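Hydrogenase (NiFe) small subunit HydA (Allochromatium vinosum, PDB 3MYR) carries the iron-sulfur clusters of a heterodimeric [NiFe] hydrogenase and probably passes electrons between the hydrogen-converting large subunit and an external acceptor. Local coordinates at residues Glu13-Gly16 with Cys17-Ser20; Tyr173-Leu177 with Ala178-Gln182; Tyr189-Pro192 with Phe193-Lys196; Asp204-Gly207 with Ala208-Trp212. All blocks are in the same frame, centred on the assembly; numbering follows the deposited sequence.

Contact 1: residues Glu13-Gly16 with Cys17-Ser20; sequences ECTG and CTES. With SF4 (iron/sulfur cluster), chain I.
Cys-14 and Cys-17 each put a thiolate on the same [4Fe-4S] cluster, one from the loop after strand 5-10 and the other from the first turn of helix 16-23. Cys-14 SG binds FE4 at 2.3 Å, and Cys-17 SG binds FE2, also at 2.3 Å. The C-x-x-C spacing lets a single bend of the chain serve two corners of the cube; Cys-113 and Cys-147 complete the set of four. Cys-14 SG stands between its own backbone N and carbonyl carbon (chi1 82°), and there it also accepts a hydrogen bond from Gly-16 N at 3.3 Å. Gly-16 lies close against the cluster, its CA 3.8 Å from S3, and a beta carbon there would collide with that sulfide. Glu-13 adds its CB beside S1.

Behind this first shell the helix begins. Thr-15 holds the N-cap position without capping: its OG1 is bonded to Glu-14 of the large subunit. Glu-19 N donates to Thr-15 O at 3.0 Å, nearly in line with the carbonyl, and Ser-20 N donates to Gly-16 O at 2.8 Å. The Thr-15 and Thr-18 side chains lie side by side, CG2 of the first 3.9 Å from CB of the second, while Thr-18 OG1 reaches His-42 and Ser-20 OG reaches Pro-149 O.

An N-H pointed at a thiolate and the start of a helix facing the cluster would both be expected to ease the negative charge on the iron-bound sulfurs and so to influence the cluster's redox potential.

Contact 2: residues Tyr173-Leu177 with Ala178-Gln182; sequences YGRPL and AFYGQ
Pro-176 O takes two backbone hydrogen bonds as the chain turns into helix 177-180, one from Tyr-180 N at 2.9 Å and one from Phe-179 N at 3.1 Å. The first arrives almost straight onto the oxygen, whereas the second comes from well above the carbonyl plane. One carbonyl at the N-cap thus takes two N-H groups from the turn that follows it.

The apolar contacts gather round the same proline. Its CD lies 3.9 Å from Tyr-180 CD1, the two side chains running alongside each other, and its CB meets Phe-179 CD2 at 4.2 Å. With CG set opposite its carbonyl carbon (chi1 -60°), Tyr-180 folds back so that the edge of its ring, at CD1, comes 3.3 Å from Pro-176 O. Arg-175 meets the root of this side chain, its CB 3.7 Å from Tyr-180 CB and its CD near CG and CD2. The two chains cross at about a right angle; guanidinium and ring planes are parallel to within 1°, but the groups are not stacked.

The polar ends find partners elsewhere in the chain. Arg-175 forms salt bridges to Asp-171 through NE and to Glu-252 through NH1, and Tyr-180 OH is hydrogen-bonded to Pro-145 O. Replacing Tyr-180 with an alanine would probably leave Pro-145 O without this hydroxyl and open a gap beside Pro-176 and the Arg-175 aliphatic chain.

Pro-176 rests on Val-157 of helix 151-164 and Ile-142 of strand 141-144, while Tyr-180 touches Val-153 and Val-144 of the same two elements, so the turn packs against both helix and strand.

Contact 3: residues Tyr189-Pro192 with Phe193-Lys196; sequences YRRP and FYDK. With SF4 (iron/sulfur cluster), chain J.
Phe-193 opens the second half of this short helix, its CB 3.2 Å from Arg-190 O and its N giving that oxygen a weak hydrogen bond. Tyr-194 N makes the stronger bond to Arg-190 O, at 3.0 Å and nearly straight (165°). Its side chain runs beside that of Arg-191, CD2 to NE 3.9 Å, with ring and guanidinium planes almost perpendicular, while its CB packs 3.8 Å from S3 of the [4Fe-4S] cluster. Asp-195 follows, its N bonded to Arg-191 O. Arg-191, bent at chi2 (68°), curls back to it, so that NE meets the syn side of Asp-195 OD1 at 3.2 Å in a salt bridge lying close to the guanidinium plane. A water links Arg-191 NH1 to the same OD1. Lys-196 N adds a weak bond to Pro-192 O.

Arg-191 CA sits 3.3 Å from S3, so this turn covers the cluster held by His-185, Cys-188, Cys-213 and Cys-219. The guanidinium of Arg-191 is shared further with Asp-186 and with the carbonyl of His-185, which should steady that cluster ligand from the second shell. Any electrostatic effect of Arg-191 on the cluster is likely to be tempered by its two aspartate partners; Arg-190 may contribute some positive potential.

Contact 4: residues Asp204-Gly207 with Ala208-Trp212; sequences DDEG and AKQGW
Asp-205 turns its carboxylate back over the helix start by placing CG between its backbone N and carbonyl carbon (chi1 65°), and Trp-212, just past the far end, has CG opposite its carbonyl carbon (chi1 -61°), which brings the indole back over Gly-207. OD1 of Asp-205 accepts from Ala-208 N at 3.0 Å, on the syn side and tilted out of the carboxylate plane: an N-cap bond. Its other oxygen, OD2, takes the backbone N of Glu-201. Lys-209 N follows with a regular helical bond to Asp-205 O.

Gly-207 CA sits over one face of the indole, toward its rim, 3.2 Å from Trp-212 CE3. Any beta carbon on Gly-207 would run into the ring, so the bare backbone allows this close fit. The same glycine offers its carbonyl to Trp-212 N at 2.8 Å, while Gly-211 N bonds to Ala-208 O; with the positive phi of Gly-211 (72°), this ends the helix in a Schellman motif. An alanine in place of Trp-212 would probably keep the backbone bonds but uncover Gly-207 CA and leave Phe-193 without its ring partner.

Across the outer side, Glu-206 OE1 comes 3.5 Å from Gln-210 CG, with carboxylate and amide planes nearly parallel. Lys-209 stretches its CE to within 3.5 Å of Asp-204 O, and its NZ bonds to Ile-226 O of the large subunit.

Helix 206-210 has two neighbours: Asp-204, just before it, binds Lys-461 and Thr-462 of the large subunit, and the Trp-212 indole meets the Phe-193 ring of helix 191-195 at a shallow angle.

Along the chain the four contacts come in series. Contact 1 belongs to the N-terminal domain with its mostly parallel sheet and binds the first [4Fe-4S] cluster. Contact 2, its centre about 20 Å away, lies where the chain leaves helix 151-164 for the C-terminal part, with Tyr-180 about 8 Å from the [3Fe-4S] cluster. Contact 3 lies against the second [4Fe-4S] cluster, about 33 Å from contact 1 between centres. Contact 4 touches contact 3, their centres about 13 Å apart, through Arg-190 NH1 and Trp-212 O at 2.8 Å. Contacts 1 and 3 thus sit at the two ends of a probable electron-transfer chain, contact 2 near its middle cluster, and contact 4 backs contact 3.

Contact 1: residues Glu13-Gly16 with Cys17-Ser20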
loop_
_atom_site.group_PDB
_atom_site.type_symbol
_atom_site.label_atom_id
_atom_site.label_comp_id
_atom_site.label_asym_id
_atom_site.label_seq_id
_atom_site.Cartn_x
_atom_site.Cartn_y
_atom_site.Cartn_z
ATOM N N GLU A 13 -6.802 4.939 -8.160
ATOM C CA GLU A 13 -5.371 5.029 -7.899
ATOM C C GLU A 13 -4.917 3.790 -7.101
ATOM O O GLU A 13 -5.766 3.035 -6.518
ATOM C CB GLU A 13 -4.982 6.287 -7.128
ATOM C CG GLU A 13 -6.014 6.847 -6.202
ATOM C CD GLU A 13 -6.026 6.314 -4.759
ATOM O OE1 GLU A 13 -7.092 5.731 -4.312
ATOM O OE2 GLU A 13 -5.091 6.681 -4.008
ATOM N N CYS A 14 -3.597 3.664 -6.947
ATOM C CA CYS A 14 -3.107 2.553 -6.140
ATOM C C CYS A 14 -2.540 3.125 -4.817
ATOM O O CYS A 14 -2.081 2.377 -3.962
ATOM C CB CYS A 14 -2.020 1.813 -6.990
ATOM S SG CYS A 14 -0.346 2.630 -6.925
ATOM N N THR A 15 -2.547 4.469 -4.701
ATOM C CA THR A 15 -2.103 5.245 -3.526
ATOM C C THR A 15 -0.560 5.419 -3.521
ATOM O O THR A 15 -0.009 6.123 -2.686
ATOM C CB THR A 15 -2.729 4.761 -2.147
ATOM O OG1 THR A 15 -4.176 4.643 -2.270
ATOM C CG2 THR A 15 -2.419 5.774 -0.945
ATOM N N GLY A 16 0.118 4.855 -4.513
ATOM C CA GLY A 16 1.531 5.190 -4.764
ATOM C C GLY A 16 1.858 6.666 -4.830
ATOM O O GLY A 16 2.944 7.095 -4.341
ATOM N N CYS A 17 0.954 7.470 -5.399
ATOM C CA CYS A 17 1.279 8.875 -5.551
ATOM C C CYS A 17 1.232 9.586 -4.220
ATOM O O CYS A 17 2.041 10.481 -3.955
ATOM C CB CYS A 17 0.368 9.558 -6.638
ATOM S SG CYS A 17 0.638 8.822 -8.300
ATOM N N THR A 18 0.261 9.236 -3.362
ATOM C CA THR A 18 0.266 9.810 -2.024
ATOM C C THR A 18 1.481 9.341 -1.202
ATOM O O THR A 18 2.105 10.129 -0.501
ATOM C CB THR A 18 -1.094 9.417 -1.265
ATOM O OG1 THR A 18 -2.111 10.262 -1.815
ATOM C CG2 THR A 18 -0.944 9.647 0.268
ATOM N N GLU A 19 1.848 8.051 -1.333
ATOM C CA GLU A 19 3.001 7.563 -0.581
ATOM C C GLU A 19 4.192 8.356 -1.047
ATOM O O GLU A 19 5.016 8.723 -0.245
ATOM C CB GLU A 19 3.278 6.053 -0.785
ATOM C CG GLU A 19 2.193 5.230 -0.104
ATOM C CD GLU A 19 2.427 5.030 1.401
ATOM O OE1 GLU A 19 1.555 4.376 2.003
ATOM O OE2 GLU A 19 3.469 5.409 2.000
ATOM N N SER A 20 4.299 8.566 -2.358
ATOM C CA SER A 20 5.459 9.273 -2.897
ATOM C C SER A 20 5.543 10.675 -2.233
ATOM O O SER A 20 6.592 11.117 -1.737
ATOM C CB SER A 20 5.330 9.444 -4.422
ATOM O OG SER A 20 6.483 10.095 -4.896
HETATM FE FE1 SF4 I . 1.262 4.551 -10.691
HETATM FE FE2 SF4 I . 0.330 6.728 -9.214
HETATM FE FE3 SF4 I . -1.319 5.446 -11.116
HETATM FE FE4 SF4 I . -0.351 4.278 -8.541
HETATM S S1 SF4 I . -1.937 6.078 -8.931
HETATM S S2 SF4 I . -0.678 3.360 -10.563
HETATM S S3 SF4 I . 1.804 5.020 -8.595
HETATM S S4 SF4 I . 0.611 6.542 -11.535
#

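Contact 2: residues Tyr173-Leu177 with Ala178-Gln182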
loop_
_atom_site.group_PDB
_atom_site.type_symbol
_atom_site.label_atom_id
_atom_site.label_comp_id
_atom_site.label_asym_id
_atom_site.label_seq_id
_atom_site.Cartn_x
_atom_site.Cartn_y
_atom_site.Cartn_z
ATOM N N TYR A 173 2.839 18.218 -23.537
ATOM C CA TYR A 173 1.879 17.368 -22.808
ATOM C C TYR A 173 1.472 17.873 -21.399
ATOM O O TYR A 173 0.947 17.076 -20.584
ATOM C CB TYR A 173 2.437 15.961 -22.660
ATOM C CG TYR A 173 2.339 15.091 -23.875
ATOM C CD1 TYR A 173 1.089 14.672 -24.388
ATOM C CD2 TYR A 173 3.485 14.520 -24.390
ATOM C CE1 TYR A 173 1.036 13.757 -25.482
ATOM C CE2 TYR A 173 3.455 13.622 -25.455
ATOM C CZ TYR A 173 2.254 13.281 -26.010
ATOM O OH TYR A 173 2.320 12.386 -27.026
ATOM N N GLY A 174 1.778 19.137 -21.083
ATOM C CA GLY A 174 1.339 19.735 -19.807
ATOM C C GLY A 174 2.270 19.422 -18.625
ATOM O O GLY A 174 1.928 19.713 -17.442
ATOM N N ARG A 175 3.467 18.928 -18.948
ATOM C CA ARG A 175 4.467 18.520 -17.921
ATOM C C ARG A 175 5.488 19.629 -17.642
ATOM O O ARG A 175 6.053 20.220 -18.558
ATOM C CB ARG A 175 5.196 17.264 -18.392
ATOM C CG ARG A 175 4.245 16.064 -18.733
ATOM C CD ARG A 175 5.111 14.834 -19.144
ATOM N NE ARG A 175 5.816 15.132 -20.409
ATOM C CZ ARG A 175 6.304 14.198 -21.242
ATOM N NH1 ARG A 175 6.203 12.920 -20.957
ATOM N NH2 ARG A 175 6.845 14.524 -22.382
ATOM N N PRO A 176 5.695 19.947 -16.370
ATOM C CA PRO A 176 6.702 20.969 -15.999
ATOM C C PRO A 176 8.087 20.694 -16.590
ATOM O O PRO A 176 8.694 19.635 -16.330
ATOM C CB PRO A 176 6.756 20.849 -14.486
ATOM C CG PRO A 176 5.360 20.518 -14.104
ATOM C CD PRO A 176 5.000 19.426 -15.180
ATOM N N LEU A 177 8.612 21.689 -17.306
ATOM C CA LEU A 177 9.934 21.535 -17.939
ATOM C C LEU A 177 11.043 21.265 -16.967
ATOM O O LEU A 177 12.062 20.641 -17.337
ATOM C CB LEU A 177 10.281 22.770 -18.805
ATOM C CG LEU A 177 9.318 22.899 -20.021
ATOM C CD1 LEU A 177 9.517 24.256 -20.731
ATOM C CD2 LEU A 177 9.425 21.726 -21.060
ATOM N N ALA A 178 10.916 21.745 -15.741
ATOM C CA ALA A 178 12.065 21.598 -14.813
ATOM C C ALA A 178 12.299 20.118 -14.526
ATOM O O ALA A 178 13.406 19.719 -14.099
ATOM C CB ALA A 178 11.824 22.359 -13.446
ATOM N N PHE A 179 11.227 19.308 -14.652
ATOM C CA PHE A 179 11.341 17.933 -14.227
ATOM C C PHE A 179 11.224 16.981 -15.403
ATOM O O PHE A 179 11.739 15.850 -15.340
ATOM C CB PHE A 179 10.295 17.656 -13.122
ATOM C CG PHE A 179 10.433 18.606 -11.956
ATOM C CD1 PHE A 179 11.676 18.767 -11.339
ATOM C CD2 PHE A 179 9.387 19.440 -11.585
ATOM C CE1 PHE A 179 11.849 19.684 -10.261
ATOM C CE2 PHE A 179 9.556 20.386 -10.517
ATOM C CZ PHE A 179 10.777 20.500 -9.890
ATOM N N TYR A 180 10.523 17.436 -16.458
ATOM C CA TYR A 180 10.214 16.547 -17.560
ATOM C C TYR A 180 10.793 17.087 -18.880
ATOM O O TYR A 180 10.492 16.559 -19.927
ATOM C CB TYR A 180 8.717 16.335 -17.703
ATOM C CG TYR A 180 8.134 15.748 -16.476
ATOM C CD1 TYR A 180 7.615 16.593 -15.458
ATOM C CD2 TYR A 180 8.056 14.368 -16.304
ATOM C CE1 TYR A 180 7.023 16.047 -14.318
ATOM C CE2 TYR A 180 7.497 13.801 -15.123
ATOM C CZ TYR A 180 7.021 14.644 -14.139
ATOM O OH TYR A 180 6.501 14.142 -12.959
ATOM N N GLY A 181 11.683 18.070 -18.819
ATOM C CA GLY A 181 12.113 18.736 -20.026
ATOM C C GLY A 181 13.153 17.900 -20.785
ATOM O O GLY A 181 13.417 18.184 -21.927
ATOM N N GLN A 182 13.802 16.936 -20.144
ATOM C CA GLN A 182 14.901 16.154 -20.826
ATOM C C GLN A 182 14.618 14.684 -20.674
ATOM O O GLN A 182 14.039 14.257 -19.663
ATOM C CB GLN A 182 16.285 16.443 -20.205
ATOM C CG GLN A 182 16.704 17.933 -20.246
ATOM C CD GLN A 182 17.003 18.551 -21.663
ATOM O OE1 GLN A 182 17.301 19.766 -21.753
ATOM N NE2 GLN A 182 16.992 17.739 -22.733
#

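Contact 3: residues Tyr189-Pro192 with Phe193-Lys196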
loop_
_atom_site.group_PDB
_atom_site.type_symbol
_atom_site.label_atom_id
_atom_site.label_comp_id
_atom_site.label_asym_id
_atom_site.label_seq_id
_atom_site.Cartn_x
_atom_site.Cartn_y
_atom_site.Cartn_z
ATOM N N TYR A 189 23.721 8.087 -16.869
ATOM C CA TYR A 189 25.159 7.837 -16.704
ATOM C C TYR A 189 25.675 6.631 -17.523
ATOM O O TYR A 189 26.883 6.482 -17.618
ATOM C CB TYR A 189 25.558 7.710 -15.217
ATOM C CG TYR A 189 25.191 6.347 -14.633
ATOM C CD1 TYR A 189 26.167 5.385 -14.360
ATOM C CD2 TYR A 189 23.831 6.027 -14.342
ATOM C CE1 TYR A 189 25.829 4.104 -13.829
ATOM C CE2 TYR A 189 23.462 4.732 -13.849
ATOM C CZ TYR A 189 24.476 3.798 -13.568
ATOM O OH TYR A 189 24.149 2.567 -13.099
ATOM N N ARG A 190 24.778 5.811 -18.113
ATOM C CA ARG A 190 25.198 4.676 -18.960
ATOM C C ARG A 190 25.218 5.082 -20.419
ATOM O O ARG A 190 25.651 4.315 -21.299
ATOM C CB ARG A 190 24.286 3.458 -18.762
ATOM C CG ARG A 190 24.171 3.046 -17.238
ATOM C CD ARG A 190 23.580 1.668 -17.106
ATOM N NE ARG A 190 23.481 1.262 -15.718
ATOM C CZ ARG A 190 23.397 0.013 -15.276
ATOM N NH1 ARG A 190 23.648 -1.011 -16.091
ATOM N NH2 ARG A 190 23.237 -0.197 -13.959
ATOM N N ARG A 191 24.810 6.305 -20.679
ATOM C CA ARG A 191 24.676 6.760 -22.079
ATOM C C ARG A 191 26.000 6.726 -22.834
ATOM O O ARG A 191 26.019 6.288 -24.005
ATOM C CB ARG A 191 24.040 8.175 -22.167
ATOM C CG ARG A 191 24.057 8.756 -23.656
ATOM C CD ARG A 191 23.076 7.907 -24.565
ATOM N NE ARG A 191 23.019 8.530 -25.915
ATOM C CZ ARG A 191 22.307 9.642 -26.231
ATOM N NH1 ARG A 191 22.326 10.148 -27.475
ATOM N NH2 ARG A 191 21.549 10.252 -25.327
ATOM N N PRO A 192 27.135 7.149 -22.192
ATOM C CA PRO A 192 28.335 7.042 -23.040
ATOM C C PRO A 192 28.713 5.596 -23.348
ATOM O O PRO A 192 29.371 5.339 -24.369
ATOM C CB PRO A 192 29.429 7.673 -22.213
ATOM C CG PRO A 192 28.627 8.762 -21.392
ATOM C CD PRO A 192 27.370 7.997 -20.999
ATOM N N PHE A 193 28.260 4.669 -22.503
ATOM C CA PHE A 193 28.417 3.226 -22.771
ATOM C C PHE A 193 27.553 2.701 -23.931
ATOM O O PHE A 193 28.037 1.954 -24.834
ATOM C CB PHE A 193 28.235 2.465 -21.462
ATOM C CG PHE A 193 29.383 2.675 -20.560
ATOM C CD1 PHE A 193 29.582 3.905 -19.945
ATOM C CD2 PHE A 193 30.330 1.733 -20.417
ATOM C CE1 PHE A 193 30.708 4.125 -19.130
ATOM C CE2 PHE A 193 31.446 1.937 -19.576
ATOM C CZ PHE A 193 31.668 3.132 -18.990
ATOM N N TYR A 194 26.299 3.171 -23.940
ATOM C CA TYR A 194 25.389 2.996 -25.070
ATOM C C TYR A 194 26.060 3.436 -26.386
ATOM O O TYR A 194 26.073 2.672 -27.350
ATOM C CB TYR A 194 24.128 3.845 -24.818
ATOM C CG TYR A 194 23.250 3.872 -26.060
ATOM C CD1 TYR A 194 22.209 2.923 -26.215
ATOM C CD2 TYR A 194 23.425 4.851 -27.062
ATOM C CE1 TYR A 194 21.378 2.931 -27.374
ATOM C CE2 TYR A 194 22.590 4.867 -28.245
ATOM C CZ TYR A 194 21.546 3.899 -28.342
ATOM O OH TYR A 194 20.691 3.826 -29.429
ATOM N N ASP A 195 26.725 4.624 -26.392
ATOM C CA ASP A 195 27.265 5.166 -27.590
ATOM C C ASP A 195 28.541 4.408 -28.006
ATOM O O ASP A 195 28.897 4.449 -29.117
ATOM C CB ASP A 195 27.614 6.617 -27.429
ATOM C CG ASP A 195 26.361 7.515 -27.265
ATOM O OD1 ASP A 195 25.292 7.260 -27.858
ATOM O OD2 ASP A 195 26.478 8.487 -26.512
ATOM N N LYS A 196 29.213 3.736 -27.082
ATOM C CA LYS A 196 30.387 2.924 -27.393
ATOM C C LYS A 196 29.990 1.499 -27.772
ATOM O O LYS A 196 30.875 0.648 -28.026
ATOM C CB LYS A 196 31.280 2.831 -26.141
ATOM C CG LYS A 196 32.060 4.131 -25.882
ATOM C CD LYS A 196 33.085 3.883 -24.808
ATOM C CE LYS A 196 32.610 4.245 -23.400
ATOM N NZ LYS A 196 33.821 4.397 -22.507
HETATM FE FE1 SF4 J . 20.681 4.709 -19.961
HETATM FE FE2 SF4 J . 21.100 2.774 -21.923
HETATM FE FE3 SF4 J . 18.612 3.179 -20.858
HETATM FE FE4 SF4 J . 19.735 5.039 -22.514
HETATM S S1 SF4 J . 19.122 2.912 -23.030
HETATM S S2 SF4 J . 18.579 5.454 -20.628
HETATM S S3 SF4 J . 21.939 4.910 -21.858
HETATM S S4 SF4 J . 20.483 2.431 -19.742
HETATM O O HOH W 1 23.579 8.491 -29.367
#

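Contact 4: residues Asp204-Gly207 with Ala208-Trp212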
loop_
_atom_site.group_PDB
_atom_site.type_symbol
_atom_site.label_atom_id
_atom_site.label_comp_id
_atom_site.label_asym_id
_atom_site.label_seq_id
_atom_site.Cartn_x
_atom_site.Cartn_y
_atom_site.Cartn_z
ATOM N N ASP A 204 23.065 -9.720 -14.350
ATOM C CA ASP A 204 24.313 -9.739 -13.581
ATOM C C ASP A 204 25.538 -10.232 -14.370
ATOM O O ASP A 204 26.477 -10.698 -13.758
ATOM C CB ASP A 204 24.138 -10.583 -12.288
ATOM C CG ASP A 204 23.935 -12.094 -12.585
ATOM O OD1 ASP A 204 23.795 -12.455 -13.784
ATOM O OD2 ASP A 204 23.985 -12.927 -11.610
ATOM N N ASP A 205 25.550 -10.125 -15.703
ATOM C CA ASP A 205 26.796 -10.386 -16.409
ATOM C C ASP A 205 27.807 -9.262 -16.202
ATOM O O ASP A 205 27.549 -8.335 -15.470
ATOM C CB ASP A 205 26.571 -10.646 -17.903
ATOM C CG ASP A 205 26.012 -9.417 -18.638
ATOM O OD1 ASP A 205 25.675 -8.424 -17.958
ATOM O OD2 ASP A 205 25.976 -9.414 -19.892
ATOM N N GLU A 206 28.965 -9.356 -16.851
ATOM C CA GLU A 206 30.020 -8.340 -16.703
ATOM C C GLU A 206 29.479 -6.918 -17.004
ATOM O O GLU A 206 29.719 -6.005 -16.247
ATOM C CB GLU A 206 31.239 -8.694 -17.615
ATOM C CG GLU A 206 32.383 -7.717 -17.465
ATOM C CD GLU A 206 33.010 -7.674 -16.028
ATOM O OE1 GLU A 206 33.883 -6.800 -15.803
ATOM O OE2 GLU A 206 32.647 -8.492 -15.132
ATOM N N GLY A 207 28.709 -6.738 -18.074
ATOM C CA GLY A 207 28.205 -5.435 -18.469
ATOM C C GLY A 207 27.254 -4.911 -17.378
ATOM O O GLY A 207 27.297 -3.743 -17.024
ATOM N N ALA A 208 26.390 -5.769 -16.829
ATOM C CA ALA A 208 25.484 -5.304 -15.770
ATOM C C ALA A 208 26.300 -4.815 -14.581
ATOM O O ALA A 208 26.004 -3.770 -14.014
ATOM C CB ALA A 208 24.497 -6.472 -15.305
ATOM N N LYS A 209 27.313 -5.585 -14.195
ATOM C CA LYS A 209 28.082 -5.242 -12.973
ATOM C C LYS A 209 28.850 -3.986 -13.175
ATOM O O LYS A 209 29.074 -3.242 -12.220
ATOM C CB LYS A 209 29.111 -6.330 -12.610
ATOM C CG LYS A 209 28.451 -7.623 -12.071
ATOM C CD LYS A 209 29.613 -8.643 -11.911
ATOM C CE LYS A 209 29.206 -10.077 -11.621
ATOM N NZ LYS A 209 28.365 -10.134 -10.511
ATOM N N GLN A 210 29.245 -3.730 -14.421
ATOM C CA GLN A 210 30.039 -2.547 -14.737
ATOM C C GLN A 210 29.189 -1.323 -15.108
ATOM O O GLN A 210 29.756 -0.259 -15.372
ATOM C CB GLN A 210 30.971 -2.816 -15.926
ATOM C CG GLN A 210 31.972 -3.928 -15.575
ATOM C CD GLN A 210 33.004 -3.422 -14.575
ATOM O OE1 GLN A 210 33.614 -2.407 -14.815
ATOM N NE2 GLN A 210 33.134 -4.086 -13.423
ATOM N N GLY A 211 27.876 -1.412 -15.094
ATOM C CA GLY A 211 27.139 -0.242 -15.537
ATOM C C GLY A 211 27.183 0.029 -17.030
ATOM O O GLY A 211 27.054 1.184 -17.452
ATOM N N TRP A 212 27.254 -1.021 -17.850
ATOM C CA TRP A 212 27.028 -0.861 -19.296
ATOM C C TRP A 212 25.544 -0.642 -19.533
ATOM O O TRP A 212 24.729 -0.898 -18.670
ATOM C CB TRP A 212 27.547 -2.068 -20.089
ATOM C CG TRP A 212 29.057 -2.278 -19.920
ATOM C CD1 TRP A 212 29.950 -1.465 -19.215
ATOM C CD2 TRP A 212 29.858 -3.348 -20.481
ATOM N NE1 TRP A 212 31.241 -1.985 -19.310
ATOM C CE2 TRP A 212 31.204 -3.151 -20.044
ATOM C CE3 TRP A 212 29.554 -4.482 -21.257
ATOM C CZ2 TRP A 212 32.238 -4.050 -20.373
ATOM C CZ3 TRP A 212 30.564 -5.369 -21.582
ATOM C CH2 TRP A 212 31.892 -5.160 -21.119
#